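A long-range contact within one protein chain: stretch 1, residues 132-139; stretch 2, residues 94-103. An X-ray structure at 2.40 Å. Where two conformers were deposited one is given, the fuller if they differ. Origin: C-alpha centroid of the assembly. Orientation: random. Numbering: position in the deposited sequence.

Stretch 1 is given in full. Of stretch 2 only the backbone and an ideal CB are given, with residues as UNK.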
# COMPACT_ATOMS: atom_id res chain seq x y z
N GLU A 132 14.96 3.06 19.86
CA GLU A 132 15.56 4.05 18.96
C GLU A 132 15.90 5.34 19.69
O GLU A 132 16.96 5.93 19.48
CB GLU A 132 14.54 4.38 17.87
CG GLU A 132 14.99 5.38 16.82
CD GLU A 132 15.93 4.78 15.80
OE1 GLU A 132 16.73 3.89 16.18
OE2 GLU A 132 15.88 5.21 14.63
N TRP A 133 14.98 5.76 20.54
CA TRP A 133 15.11 6.98 21.29
C TRP A 133 16.24 6.89 22.33
O TRP A 133 17.06 7.80 22.47
CB TRP A 133 13.80 7.31 21.99
CG TRP A 133 13.91 8.47 22.91
CD1 TRP A 133 14.62 9.62 22.69
CD2 TRP A 133 13.22 8.66 24.15
NE1 TRP A 133 14.46 10.48 23.75
CE2 TRP A 133 13.61 9.92 24.66
CE3 TRP A 133 12.34 7.87 24.90
CZ2 TRP A 133 13.14 10.42 25.87
CZ3 TRP A 133 11.87 8.37 26.11
CH2 TRP A 133 12.27 9.63 26.58
N LEU A 134 16.26 5.78 23.06
CA LEU A 134 17.22 5.58 24.14
C LEU A 134 18.47 4.83 23.72
O LEU A 134 19.33 4.57 24.55
CB LEU A 134 16.52 4.84 25.27
CG LEU A 134 15.27 5.57 25.77
CD1 LEU A 134 14.38 4.65 26.60
CD2 LEU A 134 15.67 6.81 26.57
N ASN A 135 18.59 4.49 22.43
CA ASN A 135 19.77 3.79 21.89
C ASN A 135 20.02 2.47 22.60
O ASN A 135 21.16 2.11 22.89
CB ASN A 135 21.01 4.70 22.02
CG ASN A 135 22.20 4.20 21.19
OD1 ASN A 135 22.04 3.50 20.19
ND2 ASN A 135 23.41 4.61 21.60
N LEU A 136 18.96 1.74 22.88
CA LEU A 136 19.09 0.47 23.58
C LEU A 136 19.72 -0.57 22.68
O LEU A 136 19.46 -0.59 21.49
CB LEU A 136 17.70 -0.01 24.02
CG LEU A 136 16.89 0.97 24.86
CD1 LEU A 136 15.54 0.35 25.19
CD2 LEU A 136 17.64 1.34 26.13
N PRO A 137 20.57 -1.45 23.25
CA PRO A 137 21.19 -2.49 22.43
C PRO A 137 20.18 -3.60 22.14
O PRO A 137 20.21 -4.66 22.77
CB PRO A 137 22.34 -2.98 23.32
CG PRO A 137 21.87 -2.75 24.72
CD PRO A 137 20.97 -1.54 24.67
N LEU A 138 19.28 -3.36 21.18
CA LEU A 138 18.21 -4.31 20.86
C LEU A 138 18.03 -4.63 19.39
O LEU A 138 17.53 -3.81 18.62
CB LEU A 138 16.87 -3.76 21.38
CG LEU A 138 16.67 -3.69 22.89
CD1 LEU A 138 15.32 -3.04 23.22
CD2 LEU A 138 16.75 -5.08 23.49
N GLY A 139 18.39 -5.84 19.00
CA GLY A 139 18.20 -6.27 17.62
C GLY A 139 16.74 -6.54 17.40
O GLY A 139 15.93 -6.46 18.32
N UNK A 94 14.52 -2.78 33.18
CA UNK A 94 15.62 -3.46 32.51
C UNK A 94 16.68 -2.63 31.77
O UNK A 94 17.71 -3.19 31.40
CB UNK A 94 15.01 -4.43 31.50
N UNK A 95 16.47 -1.33 31.57
CA UNK A 95 17.46 -0.53 30.81
C UNK A 95 17.90 0.80 31.43
O UNK A 95 19.05 0.95 31.84
CB UNK A 95 16.88 -0.23 29.43
N UNK A 96 16.98 1.77 31.49
CA UNK A 96 17.31 3.13 31.98
C UNK A 96 17.56 3.34 33.47
O UNK A 96 18.23 4.30 33.82
CB UNK A 96 16.17 4.07 31.58
N UNK A 97 16.97 2.50 34.32
CA UNK A 97 17.12 2.58 35.80
C UNK A 97 16.64 3.91 36.41
O UNK A 97 16.84 4.17 37.60
CB UNK A 97 18.59 2.37 36.17
N UNK A 98 15.98 4.74 35.60
CA UNK A 98 15.52 6.04 36.05
C UNK A 98 14.24 6.44 35.30
O UNK A 98 13.91 5.85 34.25
CB UNK A 98 16.61 7.09 35.85
N UNK A 99 13.50 7.43 35.82
CA UNK A 99 12.28 7.85 35.14
C UNK A 99 12.57 8.58 33.82
O UNK A 99 13.68 9.07 33.60
CB UNK A 99 11.46 8.75 36.06
N UNK A 100 11.56 8.65 32.95
CA UNK A 100 11.70 9.31 31.66
C UNK A 100 10.51 10.23 31.46
O UNK A 100 9.42 9.98 32.01
CB UNK A 100 11.81 8.29 30.52
N UNK A 101 10.70 11.29 30.68
CA UNK A 101 9.62 12.24 30.40
C UNK A 101 9.39 12.33 28.89
O UNK A 101 10.31 12.65 28.13
CB UNK A 101 9.95 13.62 30.98
N UNK A 102 8.16 12.05 28.46
CA UNK A 102 7.84 11.99 27.04
C UNK A 102 6.36 11.88 26.81
O UNK A 102 5.61 11.62 27.76
CB UNK A 102 8.55 10.81 26.38
N UNK A 103 5.95 12.02 25.55
CA UNK A 103 4.56 11.82 25.13
C UNK A 103 4.60 10.77 24.03
O UNK A 103 5.47 10.81 23.17
CB UNK A 103 3.91 13.12 24.65

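Stretch 1 offers a nearly continuous apolar surface: the six-membered end of the Trp-133 indole, then the methyls of Leu-134, Leu-136 and Leu-138. No hydrogen bond crosses the contact, so the rules to be read here are those of shape and hydrophobicity.

Position 94 sits in the last part of a helix, and its ideal CB has nothing of stretch 1 within 5.5 Å. The contact sets no demand, and a polar or charged residue would suit. It is Asp-94, whose OD2 is hydrogen-bonded elsewhere in the structure.

Position 95 is the opposite case. CA-to-CB points toward stretch 1, and the ideal CB lies 3.7 Å from CD2 of Leu-136. Leu-138 lies farther along. Leu or Ile would cover Leu-136, but Met or an aromatic is needed to approach Leu-138 as well. The residue is Phe-95, at chi1 m, which has more area covered by the other stretch than any other residue in the contact. Its CB packs 3.7 Å from Leu-136 CD2, while Leu-136 CD1 sits over one face of the ring, 4.3 Å from the ring centroid in a CH-pi contact. The ring extends on toward Leu-138, placing Phe-95 CZ 4.0 Å from Leu-138 CD2. A flat ring thus serves two leucines at once.

At 96 the CB points sideways, 5.3 Å from Leu-134 CD1. That gap would take a modest apolar branch: Val, Ile or Thr would fill it; Ala would be tolerated but would not fill it. Thr-96 uses both sides of its branched carbon: CG2 reaches 3.9 Å from Leu-134 CD1, and OG1 of Thr-96 donates a 3.1 Å hydrogen bond to the backbone O of position 98, tying down the turn that follows.

Position 97 leaves the helix with positive phi (60/9), a conformation that favors Gly or Asn, though other residues can adopt it. CB is out of reach of stretch 1. Lys-97 adopts this left-handed conformation, and its NZ is hydrogen-bonded to a residue just outside the stretch. Positions 98 and 99 are extended and also out of reach, leaving 98 free for something polar and 99, with phi -71, compatible with proline; they are Lys-98 and Pro-99.

Position 100 turns back toward stretch 1, its ideal CB 4.2 Å from Trp-133 CH2 and Leu-134 close by. A branched aliphatic or Met fits between them. Leu-100 does this with chi1 m and chi2 t: CB rests 4.2 Å from Trp-133 CH2, and CD1 meets Leu-134 CD1 at 3.9 Å.

At 101 CB points away, so the side chain is unconstrained by this contact; small or polar residues, among many others, would do. Ser-101 contributes through its backbone instead, its O lying 3.9 Å from Trp-133 CH2.

Position 102 faces the indole again, the ideal CB 3.9 Å from Trp-133 CH2, which favors an apolar residue, aliphatic or aromatic. Phe-102 brings its CB to 4.0 Å from Trp-133 CH2.

Position 103 is out of reach, so many residues would suit; it is Ser-103, whose OG is hydrogen-bonded to a residue just outside the stretch.

Stretch 2 94-103: DFTKKPLSFS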
# COMPACT_ATOMS: atom_id res chain seq x y z
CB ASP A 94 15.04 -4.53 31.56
CG ASP A 94 14.30 -5.63 32.31
OD1 ASP A 94 14.32 -5.63 33.57
OD2 ASP A 94 13.70 -6.50 31.65
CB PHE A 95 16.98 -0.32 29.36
CG PHE A 95 16.73 -1.60 28.61
CD1 PHE A 95 17.79 -2.36 28.15
CD2 PHE A 95 15.45 -2.06 28.39
CE1 PHE A 95 17.57 -3.56 27.49
CE2 PHE A 95 15.22 -3.25 27.72
CZ PHE A 95 16.28 -4.00 27.27
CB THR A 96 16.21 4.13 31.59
OG1 THR A 96 14.97 3.77 32.23
CG2 THR A 96 16.04 4.18 30.08
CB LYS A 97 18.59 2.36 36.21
CG LYS A 97 19.27 1.18 35.54
CD LYS A 97 18.50 -0.11 35.75
CE LYS A 97 19.14 -1.25 34.98
NZ LYS A 97 18.35 -2.50 35.18
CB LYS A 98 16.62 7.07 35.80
CG LYS A 98 17.06 7.15 34.34
CD LYS A 98 18.23 8.10 34.13
CE LYS A 98 17.84 9.55 34.36
NZ LYS A 98 18.99 10.47 34.16
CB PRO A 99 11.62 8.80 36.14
CG PRO A 99 12.39 8.69 37.42
CD PRO A 99 13.75 8.21 37.05
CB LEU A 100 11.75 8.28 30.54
CG LEU A 100 12.80 7.17 30.69
CD1 LEU A 100 12.50 6.06 29.69
CD2 LEU A 100 14.22 7.69 30.54
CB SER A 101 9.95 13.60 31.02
OG SER A 101 8.83 14.48 30.96
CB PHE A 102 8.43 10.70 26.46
CG PHE A 102 7.81 9.46 27.07
CD1 PHE A 102 8.33 8.90 28.23
CD2 PHE A 102 6.67 8.90 26.53
CE1 PHE A 102 7.74 7.80 28.82
CE2 PHE A 102 6.08 7.78 27.10
CZ PHE A 102 6.61 7.22 28.24
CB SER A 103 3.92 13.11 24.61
OG SER A 103 4.50 13.53 23.40
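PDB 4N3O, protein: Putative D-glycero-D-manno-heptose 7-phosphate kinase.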